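Local atomic coordinates of beta-Ala-His dipeptidase (Homo sapiens, PDB entry 3DLJ), a protein that hydrolyses Xaa-His dipeptides, above all carnosine and anserine, as a secreted, zinc-dependent metallopeptidase of the M20 family. Residues A11-V16 with L473-F478; A407-I412 with P420-D425. One frame throughout, in Å; residues are numbered along the deposited sequence.

Interaction 1: A11-V16 with L473-F478; sequences ALLEKV and LFAAFF
Apolar helix-to-helix packing between the two ends of the chain joins L13 and V16, on the first helix (13-22), to A475 and A476 on the last (464-482), on the flank of the domain that carries the zinc sites but away from the metals. The two methyls of L13 sit over the backbone where A475 joins A476, and one of them also touches the A476 methyl. L13 CD1 lies 3.8 Å from A476 CA. L13 CD2 comes up beside the neighbouring carbonyl, 3.9 Å from A475 O. One turn on, V16 extends CG1, anti to the backbone N (chi1 166°), to within 3.7 Å of A475 CB. Small residues on helix 464-482 let the branched ones approach, and the CA atoms of L13 and A476 stand 7.0 Å apart. F158 of helix 141-160 touches both L13 and A475, making a third wall. Cutting L13 back to an alanine would probably open a gap over the A475-A476 backbone and leave V16 as the main grip between these segments. With methyl groups on one side and alanines with their backbone on the other, the contact rests on shape and burial, without directional polar bonds between the segments.

Interaction 2: A407-I412 with P420-D425; sequences AAKRAI and PDMIRD
I412 and P420 meet obliquely, and K409 and M422 cross at about a right angle, where helix 403-416 leads through a short loop into strand 421-425, which pairs in parallel with strand 216-232 in a mixed sheet. The proline ring, just ahead of the strand, sits against the helix with P420 CG 3.9 Å from K409 CA. I412 holds it with two branches. I412 CG2 touches P420 CD at 3.6 Å. I412 CD1, at the end of an extended chain (chi2 -175°), reaches P420 CB at 3.7 Å. The pyrrolidine is thus gripped by the isoleucine and braced against the helix backbone one turn earlier. I217 of strand 216-232 lies against both K409 and I412, extending this apolar patch into the sheet, and D421 and I423 make backbone hydrogen bonds with the same residue. The lysine contributes its CE methylene, carried out along an extended chain. M422 is bent instead: its chi2 (-72°) brings SD toward the helix although its CB does not point there, and the second bend, at chi3, only turns the terminal methyl back. The partly exposed pair meets through methylene and sulfur, K409 CE lying 3.6 Å from M422 SD, with M422 CE at 4.1 Å from K409 CE.

How the interactions relate
Both contacts are van der Waals in kind, the second with a lysine methylene and a thioether in it. All four touching residues of interaction 1 are buried, although its centre lies about 27 Å from that of the chain; interaction 2, about 18 Å from it, is only partly buried. The first joins segments 457 residues apart, the second near neighbours in sequence. They share no segment, but L473 CD1 lies 3.5 Å from I412 CG1, and F477 CE1 is 3.6 Å from A407 CB. Thus helix 13-22, helix 464-482, helix 403-416 and strand 421-425 touch in succession, the last belonging to the sheet that holds strand 216-232. Helix 464-482 presents alanines to one neighbour and bulky residues to the other.

Interaction 1: A11-V16 with L473-F478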
ATOM      1  N   ALA A  11       8.798  13.485 -30.339  1.00 48.97           N
ATOM      2  CA  ALA A  11       8.631  12.309 -31.227  1.00 48.36           C
ATOM      3  C   ALA A  11       7.222  12.028 -31.741  1.00 47.77           C
ATOM      4  O   ALA A  11       6.467  12.947 -32.085  1.00 48.52           O
ATOM      5  CB  ALA A  11       9.217  11.023 -30.546  1.00 48.02           C
ATOM      6  N   LEU A  12       6.919  10.730 -31.835  1.00 46.91           N
ATOM      7  CA  LEU A  12       5.578  10.193 -31.964  1.00 44.97           C
ATOM      8  C   LEU A  12       5.211   9.593 -30.592  1.00 44.58           C
ATOM      9  O   LEU A  12       4.363   8.664 -30.491  1.00 43.70           O
ATOM     10  CB  LEU A  12       5.519   9.136 -33.067  1.00 45.35           C
ATOM     11  N   LEU A  13       5.871  10.116 -29.536  1.00 42.86           N
ATOM     12  CA  LEU A  13       5.279  10.058 -28.204  1.00 40.91           C
ATOM     13  C   LEU A  13       4.023  10.880 -28.364  1.00 39.63           C
ATOM     14  O   LEU A  13       3.027  10.647 -27.691  1.00 39.36           O
ATOM     15  CB  LEU A  13       6.176  10.664 -27.111  1.00 40.72           C
ATOM     16  CG  LEU A  13       7.023   9.766 -26.189  1.00 40.51           C
ATOM     17  CD1 LEU A  13       7.445  10.513 -24.945  1.00 40.41           C
ATOM     18  CD2 LEU A  13       6.343   8.470 -25.797  1.00 38.45           C
ATOM     19  N   GLU A  14       4.102  11.835 -29.285  1.00 38.32           N
ATOM     20  CA  GLU A  14       2.975  12.636 -29.711  1.00 37.52           C
ATOM     21  C   GLU A  14       1.831  11.731 -30.145  1.00 36.27           C
ATOM     22  O   GLU A  14       0.704  11.959 -29.749  1.00 36.50           O
ATOM     23  CB  GLU A  14       3.377  13.561 -30.872  1.00 38.08           C
ATOM     24  CG  GLU A  14       2.545  14.850 -30.957  1.00 38.37           C
ATOM     25  N   LYS A  15       2.136  10.700 -30.937  1.00 35.00           N
ATOM     26  CA  LYS A  15       1.134   9.791 -31.488  1.00 34.09           C
ATOM     27  C   LYS A  15       0.616   8.872 -30.411  1.00 33.22           C
ATOM     28  O   LYS A  15      -0.589   8.654 -30.326  1.00 33.36           O
ATOM     29  CB  LYS A  15       1.700   8.983 -32.661  1.00 34.36           C
ATOM     30  CG  LYS A  15       1.361   9.598 -33.999  1.00 35.33           C
ATOM     31  CD  LYS A  15       2.585   9.953 -34.821  1.00 36.47           C
ATOM     32  CE  LYS A  15       2.211  10.858 -35.983  1.00 37.80           C
ATOM     33  NZ  LYS A  15       3.403  11.444 -36.645  1.00 41.43           N
ATOM     34  N   VAL A  16       1.529   8.350 -29.587  1.00 32.40           N
ATOM     35  CA  VAL A  16       1.184   7.576 -28.382  1.00 32.00           C
ATOM     36  C   VAL A  16       0.275   8.375 -27.439  1.00 31.60           C
ATOM     37  O   VAL A  16      -0.716   7.859 -26.975  1.00 31.65           O
ATOM     38  CB  VAL A  16       2.455   7.082 -27.623  1.00 31.62           C
ATOM     39  CG1 VAL A  16       2.103   6.600 -26.235  1.00 31.25           C
ATOM     40  CG2 VAL A  16       3.122   5.968 -28.376  1.00 31.23           C
ATOM     41  N   LEU A 473       2.648   9.212 -18.623  1.00 30.36           N
ATOM     42  CA  LEU A 473       3.857   9.209 -17.816  1.00 30.64           C
ATOM     43  C   LEU A 473       4.618   7.905 -18.032  1.00 31.65           C
ATOM     44  O   LEU A 473       5.840   7.907 -18.261  1.00 32.47           O
ATOM     45  CB  LEU A 473       3.520   9.373 -16.324  1.00 30.87           C
ATOM     46  CG  LEU A 473       4.674   9.263 -15.324  1.00 29.51           C
ATOM     47  CD1 LEU A 473       5.640  10.364 -15.618  1.00 31.42           C
ATOM     48  CD2 LEU A 473       4.193   9.385 -13.899  1.00 31.29           C
ATOM     49  N   PHE A 474       3.901   6.792 -17.948  1.00 31.07           N
ATOM     50  CA  PHE A 474       4.512   5.506 -18.192  1.00 30.97           C
ATOM     51  C   PHE A 474       5.065   5.383 -19.625  1.00 31.02           C
ATOM     52  O   PHE A 474       6.155   4.830 -19.842  1.00 30.96           O
ATOM     53  CB  PHE A 474       3.529   4.361 -17.838  1.00 30.32           C
ATOM     54  CG  PHE A 474       3.289   4.175 -16.355  1.00 29.57           C
ATOM     55  CD1 PHE A 474       4.280   4.483 -15.410  1.00 29.51           C
ATOM     56  CD2 PHE A 474       2.074   3.640 -15.895  1.00 28.58           C
ATOM     57  CE1 PHE A 474       4.057   4.283 -14.023  1.00 28.26           C
ATOM     58  CE2 PHE A 474       1.829   3.424 -14.493  1.00 26.99           C
ATOM     59  CZ  PHE A 474       2.824   3.743 -13.570  1.00 29.43           C
ATOM     60  N   ALA A 475       4.308   5.869 -20.607  1.00 31.59           N
ATOM     61  CA  ALA A 475       4.782   5.915 -22.017  1.00 32.06           C
ATOM     62  C   ALA A 475       6.129   6.678 -22.184  1.00 32.40           C
ATOM     63  O   ALA A 475       7.102   6.147 -22.754  1.00 32.87           O
ATOM     64  CB  ALA A 475       3.700   6.508 -22.918  1.00 31.62           C
ATOM     65  N   ALA A 476       6.191   7.903 -21.662  1.00 32.51           N
ATOM     66  CA  ALA A 476       7.428   8.690 -21.662  1.00 33.07           C
ATOM     67  C   ALA A 476       8.601   7.954 -20.969  1.00 33.81           C
ATOM     68  O   ALA A 476       9.762   8.031 -21.418  1.00 34.12           O
ATOM     69  CB  ALA A 476       7.185  10.056 -21.002  1.00 32.55           C
ATOM     70  N   PHE A 477       8.272   7.246 -19.886  1.00 33.40           N
ATOM     71  CA  PHE A 477       9.231   6.571 -19.031  1.00 33.84           C
ATOM     72  C   PHE A 477       9.911   5.409 -19.753  1.00 34.37           C
ATOM     73  O   PHE A 477      11.134   5.240 -19.637  1.00 33.76           O
ATOM     74  CB  PHE A 477       8.529   6.119 -17.740  1.00 33.27           C
ATOM     75  CG  PHE A 477       9.417   5.393 -16.773  1.00 34.28           C
ATOM     76  CD1 PHE A 477      10.421   6.067 -16.070  1.00 34.86           C
ATOM     77  CD2 PHE A 477       9.239   4.034 -16.538  1.00 33.83           C
ATOM     78  CE1 PHE A 477      11.227   5.397 -15.145  1.00 33.15           C
ATOM     79  CE2 PHE A 477      10.054   3.360 -15.624  1.00 34.83           C
ATOM     80  CZ  PHE A 477      11.051   4.047 -14.926  1.00 32.88           C
ATOM     81  N   PHE A 478       9.129   4.626 -20.507  1.00 35.12           N
ATOM     82  CA  PHE A 478       9.693   3.561 -21.356  1.00 35.77           C
ATOM     83  C   PHE A 478      10.868   4.108 -22.159  1.00 36.55           C
ATOM     84  O   PHE A 478      11.933   3.480 -22.241  1.00 36.11           O
ATOM     85  CB  PHE A 478       8.664   2.981 -22.342  1.00 35.07           C
ATOM     86  CG  PHE A 478       7.475   2.327 -21.693  1.00 34.33           C
ATOM     87  CD1 PHE A 478       6.304   2.130 -22.426  1.00 33.61           C
ATOM     88  CD2 PHE A 478       7.503   1.935 -20.367  1.00 33.72           C
ATOM     89  CE1 PHE A 478       5.188   1.542 -21.854  1.00 32.50           C
ATOM     90  CE2 PHE A 478       6.384   1.350 -19.785  1.00 34.50           C
ATOM     91  CZ  PHE A 478       5.225   1.152 -20.532  1.00 33.32           C
TER

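Interaction 2: A407-I412 with P420-D425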
ATOM      1  N   ALA A 407      15.285   8.722 -14.912  1.00 41.16           N
ATOM      2  CA  ALA A 407      14.319   8.432 -15.970  1.00 40.11           C
ATOM      3  C   ALA A 407      12.914   8.892 -15.587  1.00 39.43           C
ATOM      4  O   ALA A 407      12.222   9.509 -16.393  1.00 38.98           O
ATOM      5  CB  ALA A 407      14.322   6.929 -16.303  1.00 40.10           C
ATOM      6  N   ALA A 408      12.516   8.583 -14.347  1.00 38.88           N
ATOM      7  CA  ALA A 408      11.213   8.962 -13.797  1.00 38.47           C
ATOM      8  C   ALA A 408      11.026  10.490 -13.727  1.00 38.05           C
ATOM      9  O   ALA A 408       9.980  10.998 -14.131  1.00 38.19           O
ATOM     10  CB  ALA A 408      11.010   8.312 -12.416  1.00 38.35           C
ATOM     11  N   LYS A 409      12.043  11.195 -13.215  1.00 37.47           N
ATOM     12  CA  LYS A 409      12.085  12.671 -13.132  1.00 37.15           C
ATOM     13  C   LYS A 409      11.850  13.332 -14.487  1.00 36.54           C
ATOM     14  O   LYS A 409      10.976  14.202 -14.621  1.00 36.53           O
ATOM     15  CB  LYS A 409      13.436  13.148 -12.587  1.00 37.12           C
ATOM     16  CG  LYS A 409      13.759  12.682 -11.180  1.00 38.82           C
ATOM     17  CD  LYS A 409      15.239  12.876 -10.871  1.00 42.22           C
ATOM     18  CE  LYS A 409      15.480  13.087  -9.381  1.00 44.06           C
ATOM     19  NZ  LYS A 409      16.942  13.197  -9.063  1.00 43.82           N
ATOM     20  N   ARG A 410      12.644  12.913 -15.474  1.00 35.44           N
ATOM     21  CA  ARG A 410      12.469  13.317 -16.866  1.00 34.90           C
ATOM     22  C   ARG A 410      11.088  12.990 -17.449  1.00 34.72           C
ATOM     23  O   ARG A 410      10.474  13.843 -18.084  1.00 34.94           O
ATOM     24  CB  ARG A 410      13.575  12.724 -17.746  1.00 34.72           C
ATOM     25  CG  ARG A 410      14.986  13.240 -17.441  1.00 35.20           C
ATOM     26  N   ALA A 411      10.586  11.777 -17.228  1.00 34.29           N
ATOM     27  CA  ALA A 411       9.255  11.422 -17.722  1.00 34.50           C
ATOM     28  C   ALA A 411       8.185  12.334 -17.124  1.00 34.69           C
ATOM     29  O   ALA A 411       7.250  12.729 -17.824  1.00 34.03           O
ATOM     30  CB  ALA A 411       8.932   9.945 -17.449  1.00 34.17           C
ATOM     31  N   ILE A 412       8.333  12.664 -15.832  1.00 35.06           N
ATOM     32  CA  ILE A 412       7.378  13.534 -15.131  1.00 35.62           C
ATOM     33  C   ILE A 412       7.393  14.935 -15.685  1.00 35.65           C
ATOM     34  O   ILE A 412       6.330  15.493 -15.957  1.00 36.02           O
ATOM     35  CB  ILE A 412       7.566  13.534 -13.576  1.00 36.21           C
ATOM     36  CG1 ILE A 412       7.078  12.207 -12.986  1.00 34.64           C
ATOM     37  CG2 ILE A 412       6.816  14.719 -12.910  1.00 35.88           C
ATOM     38  CD1 ILE A 412       7.095  12.160 -11.478  1.00 35.72           C
ATOM     39  N   PRO A 420       9.103  16.995 -10.430  1.00 45.04           N
ATOM     40  CA  PRO A 420       8.636  16.215  -9.296  1.00 44.37           C
ATOM     41  C   PRO A 420       9.411  16.540  -8.016  1.00 43.71           C
ATOM     42  O   PRO A 420      10.640  16.683  -8.045  1.00 43.42           O
ATOM     43  CB  PRO A 420       8.957  14.774  -9.706  1.00 44.26           C
ATOM     44  CG  PRO A 420      10.033  14.878 -10.707  1.00 44.52           C
ATOM     45  CD  PRO A 420       9.776  16.157 -11.439  1.00 45.13           C
ATOM     46  N   ASP A 421       8.695  16.650  -6.904  1.00 43.12           N
ATOM     47  CA  ASP A 421       9.348  16.583  -5.605  1.00 42.65           C
ATOM     48  C   ASP A 421       9.710  15.144  -5.285  1.00 41.23           C
ATOM     49  O   ASP A 421       8.957  14.220  -5.598  1.00 40.97           O
ATOM     50  CB  ASP A 421       8.477  17.177  -4.501  1.00 43.30           C
ATOM     51  CG  ASP A 421       8.652  18.689  -4.371  1.00 45.24           C
ATOM     52  OD1 ASP A 421       9.745  19.229  -4.729  1.00 46.56           O
ATOM     53  OD2 ASP A 421       7.683  19.334  -3.908  1.00 47.15           O
ATOM     54  N   MET A 422      10.892  14.972  -4.709  1.00 40.06           N
ATOM     55  CA  MET A 422      11.345  13.693  -4.201  1.00 38.96           C
ATOM     56  C   MET A 422      10.788  13.577  -2.783  1.00 37.61           C
ATOM     57  O   MET A 422      11.171  14.318  -1.882  1.00 37.39           O
ATOM     58  CB  MET A 422      12.880  13.613  -4.233  1.00 39.41           C
ATOM     59  CG  MET A 422      13.503  13.715  -5.631  1.00 41.40           C
ATOM     60  SD  MET A 422      13.271  12.242  -6.695  1.00 49.14           S
ATOM     61  CE  MET A 422      14.455  11.115  -5.928  1.00 46.40           C
ATOM     62  N   ILE A 423       9.840  12.672  -2.600  1.00 36.33           N
ATOM     63  CA  ILE A 423       9.133  12.564  -1.330  1.00 34.63           C
ATOM     64  C   ILE A 423       9.422  11.223  -0.663  1.00 34.47           C
ATOM     65  O   ILE A 423       9.869  10.265  -1.304  1.00 33.79           O
ATOM     66  CB  ILE A 423       7.582  12.830  -1.482  1.00 34.79           C
ATOM     67  CG1 ILE A 423       6.915  11.764  -2.381  1.00 34.30           C
ATOM     68  CG2 ILE A 423       7.305  14.263  -1.993  1.00 33.01           C
ATOM     69  CD1 ILE A 423       5.419  11.765  -2.340  1.00 34.18           C
ATOM     70  N   ARG A 424       9.206  11.176   0.647  1.00 34.63           N
ATOM     71  CA  ARG A 424       9.132   9.913   1.346  1.00 34.52           C
ATOM     72  C   ARG A 424       7.639   9.564   1.508  1.00 34.06           C
ATOM     73  O   ARG A 424       6.770  10.282   0.992  1.00 33.86           O
ATOM     74  CB  ARG A 424       9.885   9.977   2.681  1.00 34.33           C
ATOM     75  CG  ARG A 424      11.392  10.188   2.555  1.00 34.79           C
ATOM     76  CD  ARG A 424      12.131   9.785   3.846  1.00 35.39           C
ATOM     77  NE  ARG A 424      13.598   9.801   3.696  1.00 40.22           N
ATOM     78  N   ASP A 425       7.354   8.470   2.208  1.00 33.88           N
ATOM     79  CA  ASP A 425       6.001   7.963   2.390  1.00 34.15           C
ATOM     80  C   ASP A 425       5.882   7.443   3.811  1.00 33.29           C
ATOM     81  O   ASP A 425       6.796   6.804   4.314  1.00 32.55           O
ATOM     82  CB  ASP A 425       5.743   6.812   1.408  1.00 34.65           C
ATOM     83  CG  ASP A 425       4.274   6.631   1.078  1.00 38.39           C
ATOM     84  OD1 ASP A 425       3.911   6.807  -0.103  1.00 43.43           O
ATOM     85  OD2 ASP A 425       3.475   6.297   1.978  1.00 40.95           O
TER